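PDB 3MPD: nucleoside diphosphate kinase from Encephalitozoon cuniculi, which probably transfers the gamma phosphate of ATP to nucleoside diphosphates by a ping-pong mechanism through a phosphohistidine intermediate, using magnesium. Local coordinates for residues G103-D108 and K115-G120. Numbering follows the deposited sequence.
Sequences GTIRGD and KNIIHG
R106 and N116 bring the two backbones together, their CA atoms 5.9 Å apart, where the first turn of helix 105-109 faces the loop entering strand 118-120. T104 caps that turn at its N-cap position, OG1 accepting from G107 N at 2.9 Å. From the helix, the R106 side chain runs extended from CG to NE alongside N116. Its guanidinium makes two hydrogen bonds to backbone carbonyls: NE to N116 O at 3.0 Å, within the guanidinium plane, and NH2 to I118 O at 2.7 Å, this oxygen lying 21° out of the plane. A water accepting from both R106 NH2 and G120 N extends this grip along the strand. The N116 amide stacks on one guanidinium face, the planes 11° apart and ND2 3.2 Å from R106 CZ; both groups are donors there, and ND2 instead bonds T95 O while OD1 accepts from K13 NZ. R106, N116, K13 and T95 probably all bind ATP, by analogy with relatives, so the stack and the carbonyl bonds join residues of the probable nucleotide site, here without nucleotide. H119, the probable phosphohistidine, follows directly on the strand; its CB points away from the helix and its NE2 is hydrogen-bonded to E130 OE1. Apolar contact comes from the isoleucines: I105 CG2 meets I117 CG2 at 3.6 Å, and I105 CD1 touches I118 CD1 at 3.9 Å, the I105 and I118 side chains crossing at about a right angle. Helix 22-32 packs on all three isoleucines, helix 84-92 touches R106 and I118 through I92, and strand 118-120 lies antiparallel to strand 7-12 as an outermost strand of the sheet within this chain.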
loop_
_atom_site.group_PDB
_atom_site.type_symbol
_atom_site.label_atom_id
_atom_site.label_comp_id
_atom_site.label_asym_id
_atom_site.label_seq_id
_atom_site.Cartn_x
_atom_site.Cartn_y
_atom_site.Cartn_z
ATOM N N GLY A 103 5.467 -17.346 -13.445
ATOM C CA GLY A 103 4.135 -16.763 -13.251
ATOM C C GLY A 103 3.847 -16.461 -11.779
ATOM O O GLY A 103 2.970 -15.662 -11.496
ATOM N N THR A 104 4.576 -17.080 -10.837
ATOM C CA THR A 104 4.458 -16.693 -9.407
ATOM C C THR A 104 5.368 -15.505 -9.125
ATOM O O THR A 104 6.280 -15.210 -9.896
ATOM C CB THR A 104 4.842 -17.856 -8.421
ATOM O OG1 THR A 104 6.220 -18.228 -8.584
ATOM C CG2 THR A 104 3.939 -19.110 -8.629
ATOM N N ILE A 105 5.145 -14.831 -8.010
ATOM C CA ILE A 105 5.979 -13.730 -7.595
ATOM C C ILE A 105 7.449 -14.145 -7.472
ATOM O O ILE A 105 8.319 -13.484 -8.006
ATOM C CB ILE A 105 5.449 -13.130 -6.276
ATOM C CG1 ILE A 105 4.123 -12.401 -6.569
ATOM C CG2 ILE A 105 6.441 -12.137 -5.709
ATOM C CD1 ILE A 105 3.327 -12.062 -5.282
ATOM N N ARG A 106 7.705 -15.243 -6.763
ATOM C CA ARG A 106 9.091 -15.724 -6.597
ATOM C C ARG A 106 9.657 -16.277 -7.895
ATOM O O ARG A 106 10.825 -16.069 -8.203
ATOM C CB ARG A 106 9.187 -16.769 -5.474
ATOM C CG ARG A 106 8.951 -16.113 -4.100
ATOM C CD ARG A 106 8.801 -17.129 -2.966
ATOM N NE ARG A 106 8.719 -16.452 -1.653
ATOM C CZ ARG A 106 8.229 -17.048 -0.575
ATOM N NH1 ARG A 106 7.782 -18.291 -0.659
ATOM N NH2 ARG A 106 8.173 -16.411 0.583
ATOM N N GLY A 107 8.825 -16.978 -8.664
ATOM C CA GLY A 107 9.294 -17.479 -9.955
ATOM C C GLY A 107 9.708 -16.387 -10.949
ATOM O O GLY A 107 10.629 -16.585 -11.750
ATOM N N ASP A 108 8.982 -15.273 -10.945
ATOM C CA ASP A 108 9.209 -14.193 -11.927
ATOM C C ASP A 108 10.304 -13.192 -11.498
ATOM O O ASP A 108 11.000 -12.634 -12.345
ATOM C CB ASP A 108 7.907 -13.414 -12.182
ATOM C CG ASP A 108 6.858 -14.237 -12.962
ATOM O OD1 ASP A 108 7.188 -15.272 -13.606
ATOM O OD2 ASP A 108 5.691 -13.841 -12.921
ATOM N N LYS A 115 16.301 -13.747 -0.217
ATOM C CA LYS A 115 15.673 -12.571 -0.797
ATOM C C LYS A 115 14.585 -12.995 -1.740
ATOM O O LYS A 115 14.608 -12.701 -2.942
ATOM C CB LYS A 115 16.743 -11.706 -1.440
ATOM C CG LYS A 115 17.593 -11.113 -0.314
ATOM C CD LYS A 115 18.940 -10.751 -0.742
ATOM C CE LYS A 115 19.796 -10.576 0.525
ATOM N NZ LYS A 115 20.302 -9.210 0.535
ATOM N N ASN A 116 13.622 -13.714 -1.182
ATOM C CA ASN A 116 12.567 -14.294 -1.991
ATOM C C ASN A 116 11.309 -13.400 -1.958
ATOM O O ASN A 116 10.221 -13.911 -1.977
ATOM C CB ASN A 116 12.286 -15.727 -1.562
ATOM C CG ASN A 116 11.746 -15.832 -0.144
ATOM O OD1 ASN A 116 11.665 -14.849 0.610
ATOM N ND2 ASN A 116 11.347 -17.043 0.219
ATOM N N ILE A 117 11.522 -12.083 -1.860
ATOM C CA ILE A 117 10.581 -11.005 -2.298
ATOM C C ILE A 117 9.513 -10.626 -1.267
ATOM O O ILE A 117 9.157 -9.446 -1.129
ATOM C CB ILE A 117 9.856 -11.342 -3.645
ATOM C CG1 ILE A 117 10.848 -11.783 -4.739
ATOM C CG2 ILE A 117 8.972 -10.166 -4.113
ATOM C CD1 ILE A 117 11.944 -10.718 -5.055
ATOM N N ILE A 118 8.941 -11.639 -0.611
ATOM C CA ILE A 118 7.655 -11.482 0.045
ATOM C C ILE A 118 7.465 -12.613 1.059
ATOM O O ILE A 118 8.032 -13.722 0.915
ATOM C CB ILE A 118 6.479 -11.488 -1.038
ATOM C CG1 ILE A 118 5.127 -11.080 -0.457
ATOM C CG2 ILE A 118 6.393 -12.840 -1.775
ATOM C CD1 ILE A 118 4.017 -10.970 -1.607
ATOM N N HIS A 119 6.710 -12.323 2.111
ATOM C CA HIS A 119 6.250 -13.343 3.022
ATOM C C HIS A 119 4.739 -13.433 2.911
ATOM O O HIS A 119 4.075 -12.393 2.888
ATOM C CB HIS A 119 6.572 -12.921 4.457
ATOM C CG HIS A 119 5.790 -13.684 5.472
ATOM N ND1 HIS A 119 6.188 -14.919 5.940
ATOM C CD2 HIS A 119 4.613 -13.406 6.085
ATOM C CE1 HIS A 119 5.293 -15.369 6.799
ATOM N NE2 HIS A 119 4.331 -14.466 6.911
ATOM N N GLY A 120 4.172 -14.646 2.887
ATOM C CA GLY A 120 2.718 -14.777 3.070
ATOM C C GLY A 120 2.450 -15.833 4.122
ATOM O O GLY A 120 3.187 -16.817 4.190
HETATM O O HOH W 1 6.185 -16.901 2.546
#